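Local coordinates for protein nucleoporin nup120 (Schizosaccharomyces pombe, PDB 4GQ2) that serves as a structural component of the nuclear pore complex, within the assembly it forms with nup107, nup85, seh1 and other nucleoporins, at residues D811-V817 against L832-N837; I242-Y247 against N295-A299; E96-N102 against K145-P151. Residues are numbered along the deposited sequence.

Contact 1: residues D811-V817 against L832-N837; sequences DLVTELV and LIGWLN
The first turns of helix 812-822 pack on the end of helix 826-832 and the loop after it, consistent with a HEAT-repeat solenoid. Helix 812-822 starts after the N-cap D811 (OD2 to V813 N 3.3 Å, weak); I833-W835 have helical phi/psi without the regular hydrogen bonds, then L836 is extended. V813 pairs with L836 (CA-CA 5.9 Å), V817 with L832 (7.6 Å). The branched end of L836 (chi1 m, chi2 t) enters the groove of V813, T814 and V817: CD2 lies 3.7 Å from V813 CG1 and 3.6 Å from T814 CA, CD1 4.1 Å from V817 CG1. W835 CB (3.8 Å from V813 CG1) and L832 CB (4.4 Å from V817 CG2) flank it. No direct hydrogen bond crosses; one water bonds D811 OD2 (2.9 Å), T814 OG1 (2.5 Å) and N837 N (2.8 Å), another T814 OG1 (2.7 Å) and N837 OD1 (3.2 Å). On helix 719-739, R730 salt-bridges D811 and E737 accepts a hydrogen bond from W835 NE1; helix 840-852 packs on T814, V817 and N837.

Contact 2: residues I242-Y247 against N295-A299; sequences IFLSTY and NSFIA
Two strands from successive sheets can approach each other through side chains without sharing a backbone ladder, as I242-Y247 and N295-A299 do. The first segment is extended from I242 to S245, and a cis peptide then precedes T246; the second enters its strand at F297. No backbone hydrogen bond joins them, and the spacing widens from 5.6 Å between the CA atoms of L244 and N295 to 9.5 Å between those of I242 and I298. I242 (chi1 p, chi2 t) bridges the wide end, its CD1 4.5 Å from I298 CG1. F243 points away. L244 (chi1 m, chi2 t) turns back toward the partner, placing CD1 4.4 Å from I298 CD1 and CB 4.1 Å from N295 CB, so that I298 (chi1 m) meets both aliphatic side chains. The backbone of S245 lies beside the N295 side chain, while its own CB points away. Beyond the cis bond, Y247 (chi1 -41°) aims its ring at the second segment, with S296 CA at the ring edge and a weak hydrogen bond between Y247 OH and S296 OG (3.4 Å). L315 of strand 309-317 also touches L244 and Y247. Strands 238-244 and 297-302 belong to separate antiparallel four-stranded sheets, and hydrophobic packing between adjacent sheets of this kind is characteristic of blades in a beta-propeller.

Contact 3: residues E96-N102 against K145-P151; sequences EPLSKFN and KTWFQLP
The segment E96-N102 is pinned by a single carbonyl, F148 O, near the end of a short, weakly bonded helical turn in K145-P151. E96-S99 run extended, K100 bends with phi/psi of -106/3, and strand 101-102 follows; opposite, the helical turn spans about 146-149 before L150 and P151 become extended. CA atoms come to 4.9 Å between S99 and Q149 and 4.5 Å between F101 and F148. F148 O accepts weak bonds from K100 N and F101 N, both at 2.9 Å, and a CA-H...O contact from S99 CA at 3.4 Å. A second such contact runs from F148 CA to F101 O (3.5 Å).

Among the side chains, F101 (chi1 m, chi2 -84°) lies along the outgoing chain, with L150 O over one ring face, Q149 O at its edge 3.3 Å from CE2, and P151 CB 3.6 Å from CZ. At the other end E96 (chi1 m) is held twice: OE2 makes a salt bridge with K145 NZ (2.9 Å), delivered by a lysine whose chi2 to chi4 are all t, and OE1 accepts from Q149 NE2 (3.3 Å). The Q149 amide also lies against P97, NE2 to CD 3.6 Å. K145 has a second acidic partner in D125, and S99 OG bonds to D88. The contact thus ties the linker between strands 138-143 and 160-163 to the start of strand 101-106, while F148 packs on I86 of strand 83-88 and W147 on L23 and L25 of strand 21-26.

How the contacts relate
Place in the fold sets the chemistry of each contact. Contact 1, the most buried, joins helix 812-822 to the end of helix 826-832 and the loop behind it through aliphatic packing, with water filling its polar end. Contacts 2 and 3 both fall within the beta-propeller region and are partly buried, yet share no strand: contact 2 sets side chains of two sheets together with little polar bonding, whereas contact 3, which includes exposed residues, combines a shared backbone carbonyl, a salt bridge and the packing of F101 along the outgoing chain to P151. Contacts 1 and 2 lie on opposite sides of the chain's centre; contact 3 is 33 Å from each, centre to centre.

Contact 1: residues D811-V817 against L832-N837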
loop_
_atom_site.group_PDB
_atom_site.type_symbol
_atom_site.label_atom_id
_atom_site.label_comp_id
_atom_site.label_asym_id
_atom_site.label_seq_id
_atom_site.Cartn_x
_atom_site.Cartn_y
_atom_site.Cartn_z
ATOM N N ASP A 811 -7.027 -10.333 18.984
ATOM C CA ASP A 811 -6.174 -9.310 18.419
ATOM C C ASP A 811 -6.531 -8.994 16.973
ATOM O O ASP A 811 -6.726 -9.897 16.149
ATOM C CB ASP A 811 -4.716 -9.741 18.500
ATOM C CG ASP A 811 -3.777 -8.587 18.333
ATOM O OD1 ASP A 811 -3.803 -7.689 19.197
ATOM O OD2 ASP A 811 -3.020 -8.570 17.344
ATOM N N LEU A 812 -6.592 -7.702 16.676
ATOM C CA LEU A 812 -6.907 -7.206 15.333
ATOM C C LEU A 812 -5.920 -7.683 14.257
ATOM O O LEU A 812 -6.325 -7.996 13.131
ATOM C CB LEU A 812 -6.972 -5.680 15.364
ATOM C CG LEU A 812 -7.510 -4.818 14.213
ATOM C CD1 LEU A 812 -6.511 -4.694 13.061
ATOM C CD2 LEU A 812 -8.876 -5.296 13.745
ATOM N N VAL A 813 -4.636 -7.752 14.601
ATOM C CA VAL A 813 -3.626 -8.232 13.651
ATOM C C VAL A 813 -3.923 -9.677 13.291
ATOM O O VAL A 813 -3.959 -10.035 12.118
ATOM C CB VAL A 813 -2.193 -8.103 14.199
ATOM C CG1 VAL A 813 -1.199 -8.750 13.254
ATOM C CG2 VAL A 813 -1.830 -6.639 14.404
ATOM N N THR A 814 -4.164 -10.499 14.307
ATOM C CA THR A 814 -4.443 -11.907 14.079
ATOM C C THR A 814 -5.670 -12.072 13.191
ATOM O O THR A 814 -5.636 -12.829 12.219
ATOM C CB THR A 814 -4.616 -12.676 15.392
ATOM O OG1 THR A 814 -3.460 -12.474 16.219
ATOM C CG2 THR A 814 -4.778 -14.149 15.113
ATOM N N GLU A 815 -6.731 -11.338 13.516
ATOM C CA GLU A 815 -7.978 -11.377 12.757
ATOM C C GLU A 815 -7.767 -11.013 11.291
ATOM O O GLU A 815 -8.182 -11.750 10.402
ATOM C CB GLU A 815 -9.016 -10.440 13.377
ATOM C CG GLU A 815 -9.566 -10.906 14.723
ATOM C CD GLU A 815 -10.623 -9.968 15.292
ATOM O OE1 GLU A 815 -11.016 -8.998 14.604
ATOM O OE2 GLU A 815 -11.064 -10.202 16.437
ATOM N N LEU A 816 -7.117 -9.877 11.042
ATOM C CA LEU A 816 -6.933 -9.423 9.673
ATOM C C LEU A 816 -6.033 -10.377 8.889
ATOM O O LEU A 816 -6.407 -10.816 7.793
ATOM C CB LEU A 816 -6.418 -7.975 9.614
ATOM C CG LEU A 816 -6.068 -7.444 8.219
ATOM C CD1 LEU A 816 -7.258 -7.567 7.273
ATOM C CD2 LEU A 816 -5.577 -6.001 8.292
ATOM N N VAL A 817 -4.876 -10.711 9.462
ATOM C CA VAL A 817 -3.918 -11.621 8.815
ATOM C C VAL A 817 -4.523 -13.007 8.563
ATOM O O VAL A 817 -4.299 -13.609 7.495
ATOM C CB VAL A 817 -2.599 -11.742 9.615
ATOM C CG1 VAL A 817 -1.673 -12.772 8.993
ATOM C CG2 VAL A 817 -1.896 -10.395 9.690
ATOM N N LEU A 832 3.488 -8.883 6.627
ATOM C CA LEU A 832 2.894 -8.390 7.884
ATOM C C LEU A 832 3.211 -9.250 9.107
ATOM O O LEU A 832 2.793 -8.923 10.229
ATOM C CB LEU A 832 1.370 -8.272 7.735
ATOM C CG LEU A 832 0.834 -7.294 6.690
ATOM C CD1 LEU A 832 -0.646 -7.561 6.443
ATOM C CD2 LEU A 832 1.069 -5.840 7.101
ATOM N N ILE A 833 3.934 -10.349 8.893
ATOM C CA ILE A 833 4.130 -11.359 9.940
ATOM C C ILE A 833 4.772 -10.840 11.234
ATOM O O ILE A 833 4.546 -11.399 12.299
ATOM C CB ILE A 833 4.903 -12.588 9.400
ATOM C CG1 ILE A 833 4.545 -13.843 10.212
ATOM C CG2 ILE A 833 6.413 -12.303 9.304
ATOM C CD1 ILE A 833 4.977 -15.137 9.562
ATOM N N GLY A 834 5.544 -9.759 11.151
ATOM C CA GLY A 834 6.224 -9.221 12.332
ATOM C C GLY A 834 5.298 -8.516 13.315
ATOM O O GLY A 834 5.694 -8.217 14.430
ATOM N N TRP A 835 4.063 -8.263 12.896
ATOM C CA TRP A 835 3.039 -7.620 13.727
ATOM C C TRP A 835 2.258 -8.590 14.573
ATOM O O TRP A 835 1.648 -8.182 15.569
ATOM C CB TRP A 835 2.063 -6.850 12.847
ATOM C CG TRP A 835 2.654 -5.653 12.158
ATOM C CD1 TRP A 835 2.948 -5.515 10.811
ATOM C CD2 TRP A 835 3.049 -4.366 12.770
ATOM N NE1 TRP A 835 3.471 -4.266 10.549
ATOM C CE2 TRP A 835 3.556 -3.531 11.678
ATOM C CE3 TRP A 835 3.020 -3.844 14.055
ATOM C CZ2 TRP A 835 3.999 -2.232 11.888
ATOM C CZ3 TRP A 835 3.477 -2.535 14.257
ATOM C CH2 TRP A 835 3.960 -1.752 13.199
ATOM N N LEU A 836 2.239 -9.868 14.178
ATOM C CA LEU A 836 1.506 -10.898 14.937
ATOM C C LEU A 836 2.130 -11.071 16.305
ATOM O O LEU A 836 3.353 -11.123 16.427
ATOM C CB LEU A 836 1.477 -12.236 14.191
ATOM C CG LEU A 836 0.527 -12.347 12.995
ATOM C CD1 LEU A 836 0.870 -13.572 12.163
ATOM C CD2 LEU A 836 -0.934 -12.389 13.442
ATOM N N ASN A 837 1.292 -11.137 17.338
ATOM C CA ASN A 837 1.782 -11.221 18.710
ATOM C C ASN A 837 2.092 -12.662 19.131
ATOM O O ASN A 837 2.164 -13.545 18.280
ATOM C CB ASN A 837 0.811 -10.520 19.686
ATOM C CG ASN A 837 -0.563 -11.191 19.768
ATOM O OD1 ASN A 837 -0.740 -12.363 19.426
ATOM N ND2 ASN A 837 -1.537 -10.443 20.254
HETATM O O HOH W 1 -1.482 -10.979 16.759
HETATM O O HOH W 2 -3.758 -13.361 18.764
#

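Contact 2: residues I242-Y247 against N295-A299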
loop_
_atom_site.group_PDB
_atom_site.type_symbol
_atom_site.label_atom_id
_atom_site.label_comp_id
_atom_site.label_asym_id
_atom_site.label_seq_id
_atom_site.Cartn_x
_atom_site.Cartn_y
_atom_site.Cartn_z
ATOM N N ILE A 242 -34.657 22.566 -16.580
ATOM C CA ILE A 242 -34.755 21.335 -15.791
ATOM C C ILE A 242 -36.132 20.677 -15.905
ATOM O O ILE A 242 -37.159 21.352 -15.974
ATOM C CB ILE A 242 -34.408 21.550 -14.295
ATOM C CG1 ILE A 242 -35.160 22.757 -13.722
ATOM C CG2 ILE A 242 -32.903 21.704 -14.105
ATOM C CD1 ILE A 242 -35.243 22.777 -12.209
ATOM N N PHE A 243 -36.128 19.350 -15.926
ATOM C CA PHE A 243 -37.338 18.553 -16.008
ATOM C C PHE A 243 -37.764 18.102 -14.614
ATOM O O PHE A 243 -36.932 17.666 -13.821
ATOM C CB PHE A 243 -37.090 17.343 -16.916
ATOM C CG PHE A 243 -38.139 16.267 -16.811
ATOM C CD1 PHE A 243 -39.450 16.502 -17.223
ATOM C CD2 PHE A 243 -37.808 15.007 -16.316
ATOM C CE1 PHE A 243 -40.410 15.501 -17.140
ATOM C CE2 PHE A 243 -38.765 14.003 -16.225
ATOM C CZ PHE A 243 -40.068 14.249 -16.640
ATOM N N LEU A 244 -39.060 18.216 -14.327
ATOM C CA LEU A 244 -39.614 17.819 -13.033
ATOM C C LEU A 244 -40.682 16.744 -13.206
ATOM O O LEU A 244 -41.203 16.550 -14.299
ATOM C CB LEU A 244 -40.218 19.023 -12.305
ATOM C CG LEU A 244 -39.463 20.355 -12.245
ATOM C CD1 LEU A 244 -40.326 21.400 -11.558
ATOM C CD2 LEU A 244 -38.122 20.229 -11.538
ATOM N N SER A 245 -40.986 16.040 -12.117
ATOM C CA SER A 245 -42.083 15.063 -12.061
ATOM C C SER A 245 -42.483 14.813 -10.591
ATOM O O SER A 245 -41.685 15.073 -9.695
ATOM C CB SER A 245 -41.728 13.765 -12.811
ATOM O OG SER A 245 -40.330 13.635 -13.017
ATOM N N THR A 246 -43.695 14.322 -10.317
ATOM C CA THR A 246 -44.653 13.863 -11.324
ATOM C C THR A 246 -45.549 14.997 -11.838
ATOM O O THR A 246 -46.751 14.812 -12.065
ATOM C CB THR A 246 -45.497 12.661 -10.818
ATOM O OG1 THR A 246 -44.768 11.933 -9.822
ATOM C CG2 THR A 246 -45.857 11.714 -11.970
ATOM N N TYR A 247 -44.950 16.175 -11.997
ATOM C CA TYR A 247 -45.515 17.211 -12.846
ATOM C C TYR A 247 -44.857 17.027 -14.199
ATOM O O TYR A 247 -43.637 17.138 -14.306
ATOM C CB TYR A 247 -45.195 18.613 -12.321
ATOM C CG TYR A 247 -45.285 18.795 -10.824
ATOM C CD1 TYR A 247 -46.358 18.284 -10.093
ATOM C CD2 TYR A 247 -44.308 19.512 -10.144
ATOM C CE1 TYR A 247 -46.439 18.462 -8.722
ATOM C CE2 TYR A 247 -44.385 19.702 -8.775
ATOM C CZ TYR A 247 -45.448 19.173 -8.068
ATOM O OH TYR A 247 -45.521 19.362 -6.708
ATOM N N ASN A 295 -39.906 16.882 -6.288
ATOM C CA ASN A 295 -39.712 17.812 -7.397
ATOM C C ASN A 295 -40.778 18.896 -7.324
ATOM O O ASN A 295 -41.802 18.821 -8.000
ATOM C CB ASN A 295 -39.771 17.093 -8.751
ATOM C CG ASN A 295 -38.670 16.060 -8.924
ATOM O OD1 ASN A 295 -37.601 16.157 -8.319
ATOM N ND2 ASN A 295 -38.926 15.065 -9.765
ATOM N N SER A 296 -40.523 19.894 -6.483
ATOM C CA SER A 296 -41.530 20.873 -6.098
ATOM C C SER A 296 -40.875 22.202 -5.727
ATOM O O SER A 296 -41.521 23.252 -5.761
ATOM C CB SER A 296 -42.358 20.333 -4.923
ATOM O OG SER A 296 -43.470 21.160 -4.632
ATOM N N PHE A 297 -39.593 22.148 -5.372
ATOM C CA PHE A 297 -38.827 23.352 -5.065
ATOM C C PHE A 297 -37.746 23.590 -6.108
ATOM O O PHE A 297 -37.239 22.649 -6.717
ATOM C CB PHE A 297 -38.201 23.269 -3.677
ATOM C CG PHE A 297 -39.202 23.141 -2.570
ATOM C CD1 PHE A 297 -39.730 24.270 -1.961
ATOM C CD2 PHE A 297 -39.608 21.886 -2.126
ATOM C CE1 PHE A 297 -40.650 24.153 -0.931
ATOM C CE2 PHE A 297 -40.529 21.762 -1.098
ATOM C CZ PHE A 297 -41.050 22.897 -0.500
ATOM N N ILE A 298 -37.408 24.859 -6.302
ATOM C CA ILE A 298 -36.479 25.279 -7.334
ATOM C C ILE A 298 -35.526 26.304 -6.751
ATOM O O ILE A 298 -35.958 27.296 -6.172
ATOM C CB ILE A 298 -37.225 25.910 -8.534
ATOM C CG1 ILE A 298 -37.955 24.831 -9.334
ATOM C CG2 ILE A 298 -36.268 26.661 -9.451
ATOM C CD1 ILE A 298 -39.197 25.329 -10.035
ATOM N N ALA A 299 -34.230 26.051 -6.904
ATOM C CA ALA A 299 -33.218 27.028 -6.557
ATOM C C ALA A 299 -32.779 27.764 -7.816
ATOM O O ALA A 299 -32.648 27.165 -8.885
ATOM C CB ALA A 299 -32.038 26.362 -5.873
#

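Contact 3: residues E96-N102 against K145-P151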
loop_
_atom_site.group_PDB
_atom_site.type_symbol
_atom_site.label_atom_id
_atom_site.label_comp_id
_atom_site.label_asym_id
_atom_site.label_seq_id
_atom_site.Cartn_x
_atom_site.Cartn_y
_atom_site.Cartn_z
ATOM N N GLU A 96 -26.283 -7.997 -6.648
ATOM C CA GLU A 96 -25.698 -8.168 -7.983
ATOM C C GLU A 96 -24.195 -8.482 -7.977
ATOM O O GLU A 96 -23.509 -8.195 -6.997
ATOM C CB GLU A 96 -25.984 -6.926 -8.840
ATOM C CG GLU A 96 -27.468 -6.617 -9.021
ATOM C CD GLU A 96 -27.777 -5.876 -10.311
ATOM O OE1 GLU A 96 -27.278 -6.296 -11.379
ATOM O OE2 GLU A 96 -28.536 -4.882 -10.261
ATOM N N PRO A 97 -23.680 -9.072 -9.080
ATOM C CA PRO A 97 -22.234 -9.298 -9.201
ATOM C C PRO A 97 -21.483 -7.970 -9.213
ATOM O O PRO A 97 -22.025 -6.955 -9.667
ATOM C CB PRO A 97 -22.084 -9.984 -10.565
ATOM C CG PRO A 97 -23.452 -10.451 -10.941
ATOM C CD PRO A 97 -24.399 -9.481 -10.301
ATOM N N LEU A 98 -20.248 -7.985 -8.718
ATOM C CA LEU A 98 -19.438 -6.778 -8.614
ATOM C C LEU A 98 -19.155 -6.143 -9.966
ATOM O O LEU A 98 -19.031 -6.837 -10.978
ATOM C CB LEU A 98 -18.115 -7.085 -7.923
ATOM C CG LEU A 98 -18.173 -7.697 -6.524
ATOM C CD1 LEU A 98 -16.761 -8.022 -6.068
ATOM C CD2 LEU A 98 -18.872 -6.786 -5.524
ATOM N N SER A 99 -19.056 -4.816 -9.970
ATOM C CA SER A 99 -18.618 -4.082 -11.151
ATOM C C SER A 99 -17.103 -4.187 -11.271
ATOM O O SER A 99 -16.369 -3.518 -10.552
ATOM C CB SER A 99 -19.043 -2.617 -11.061
ATOM O OG SER A 99 -20.446 -2.501 -10.937
ATOM N N LYS A 100 -16.639 -5.046 -12.169
ATOM C CA LYS A 100 -15.208 -5.268 -12.357
ATOM C C LYS A 100 -14.726 -4.622 -13.644
ATOM O O LYS A 100 -13.555 -4.748 -14.019
ATOM C CB LYS A 100 -14.904 -6.766 -12.383
ATOM C CG LYS A 100 -15.061 -7.485 -11.051
ATOM C CD LYS A 100 -15.164 -8.987 -11.281
ATOM C CE LYS A 100 -14.863 -9.787 -10.024
ATOM N NZ LYS A 100 -15.038 -11.253 -10.251
ATOM N N PHE A 101 -15.636 -3.932 -14.327
ATOM C CA PHE A 101 -15.324 -3.320 -15.616
ATOM C C PHE A 101 -15.983 -1.963 -15.739
ATOM O O PHE A 101 -17.066 -1.737 -15.181
ATOM C CB PHE A 101 -15.772 -4.226 -16.780
ATOM C CG PHE A 101 -15.217 -5.621 -16.707
ATOM C CD1 PHE A 101 -13.946 -5.906 -17.206
ATOM C CD2 PHE A 101 -15.946 -6.644 -16.102
ATOM C CE1 PHE A 101 -13.419 -7.189 -17.116
ATOM C CE2 PHE A 101 -15.423 -7.926 -16.003
ATOM C CZ PHE A 101 -14.159 -8.196 -16.515
ATOM N N ASN A 102 -15.318 -1.063 -16.460
ATOM C CA ASN A 102 -15.943 0.173 -16.913
ATOM C C ASN A 102 -16.210 0.078 -18.414
ATOM O O ASN A 102 -15.819 -0.895 -19.063
ATOM C CB ASN A 102 -15.075 1.396 -16.572
ATOM C CG ASN A 102 -13.834 1.499 -17.439
ATOM O OD1 ASN A 102 -13.160 0.510 -17.703
ATOM N ND2 ASN A 102 -13.534 2.702 -17.888
ATOM N N LYS A 145 -26.263 -3.803 -17.689
ATOM C CA LYS A 145 -25.537 -4.020 -16.433
ATOM C C LYS A 145 -24.405 -5.038 -16.600
ATOM O O LYS A 145 -23.374 -4.945 -15.935
ATOM C CB LYS A 145 -26.488 -4.462 -15.321
ATOM C CG LYS A 145 -27.394 -3.350 -14.817
ATOM C CD LYS A 145 -28.260 -3.804 -13.653
ATOM C CE LYS A 145 -29.137 -2.662 -13.164
ATOM N NZ LYS A 145 -29.915 -3.033 -11.950
ATOM N N THR A 146 -24.612 -5.995 -17.502
ATOM C CA THR A 146 -23.622 -7.017 -17.850
ATOM C C THR A 146 -22.263 -6.430 -18.227
ATOM O O THR A 146 -21.223 -7.029 -17.942
ATOM C CB THR A 146 -24.138 -7.884 -19.023
ATOM O OG1 THR A 146 -25.260 -8.653 -18.582
ATOM C CG2 THR A 146 -23.067 -8.836 -19.535
ATOM N N TRP A 147 -22.281 -5.261 -18.870
ATOM C CA TRP A 147 -21.063 -4.637 -19.386
ATOM C C TRP A 147 -20.097 -4.327 -18.287
ATOM O O TRP A 147 -18.881 -4.328 -18.490
ATOM C CB TRP A 147 -21.385 -3.342 -20.116
ATOM C CG TRP A 147 -22.237 -3.480 -21.349
ATOM C CD1 TRP A 147 -22.683 -4.650 -21.963
ATOM C CD2 TRP A 147 -22.736 -2.395 -22.193
ATOM N NE1 TRP A 147 -23.426 -4.365 -23.074
ATOM C CE2 TRP A 147 -23.497 -3.033 -23.272
ATOM C CE3 TRP A 147 -22.645 -1.008 -22.158
ATOM C CZ2 TRP A 147 -24.128 -2.293 -24.263
ATOM C CZ3 TRP A 147 -23.284 -0.272 -23.161
ATOM C CH2 TRP A 147 -24.005 -0.901 -24.190
ATOM N N PHE A 148 -20.643 -4.035 -17.113
ATOM C CA PHE A 148 -19.839 -3.695 -15.966
ATOM C C PHE A 148 -19.352 -4.935 -15.230
ATOM O O PHE A 148 -18.401 -4.861 -14.456
ATOM C CB PHE A 148 -20.642 -2.790 -15.026
ATOM C CG PHE A 148 -21.064 -1.497 -15.655
ATOM C CD1 PHE A 148 -20.214 -0.395 -15.645
ATOM C CD2 PHE A 148 -22.303 -1.380 -16.274
ATOM C CE1 PHE A 148 -20.596 0.801 -16.233
ATOM C CE2 PHE A 148 -22.687 -0.188 -16.867
ATOM C CZ PHE A 148 -21.831 0.902 -16.847
ATOM N N GLN A 149 -19.987 -6.078 -15.492
ATOM C CA GLN A 149 -19.800 -7.260 -14.652
ATOM C C GLN A 149 -18.971 -8.366 -15.275
ATOM O O GLN A 149 -18.192 -9.011 -14.582
ATOM C CB GLN A 149 -21.150 -7.819 -14.219
ATOM C CG GLN A 149 -22.025 -6.832 -13.463
ATOM C CD GLN A 149 -23.478 -7.255 -13.446
ATOM O OE1 GLN A 149 -23.890 -8.112 -14.223
ATOM N NE2 GLN A 149 -24.265 -6.657 -12.555
ATOM N N LEU A 150 -19.141 -8.589 -16.574
ATOM C CA LEU A 150 -18.541 -9.745 -17.233
ATOM C C LEU A 150 -17.566 -9.331 -18.322
ATOM O O LEU A 150 -17.852 -8.393 -19.069
ATOM C CB LEU A 150 -19.629 -10.645 -17.832
ATOM C CG LEU A 150 -20.737 -11.193 -16.920
ATOM C CD1 LEU A 150 -21.834 -11.833 -17.758
ATOM C CD2 LEU A 150 -20.199 -12.170 -15.876
ATOM N N PRO A 151 -16.417 -10.038 -18.424
ATOM C CA PRO A 151 -15.403 -9.739 -19.441
ATOM C C PRO A 151 -15.914 -9.991 -20.862
ATOM O O PRO A 151 -16.717 -10.905 -21.072
ATOM C CB PRO A 151 -14.256 -10.701 -19.097
ATOM C CG PRO A 151 -14.885 -11.802 -18.318
ATOM C CD PRO A 151 -16.036 -11.188 -17.580
#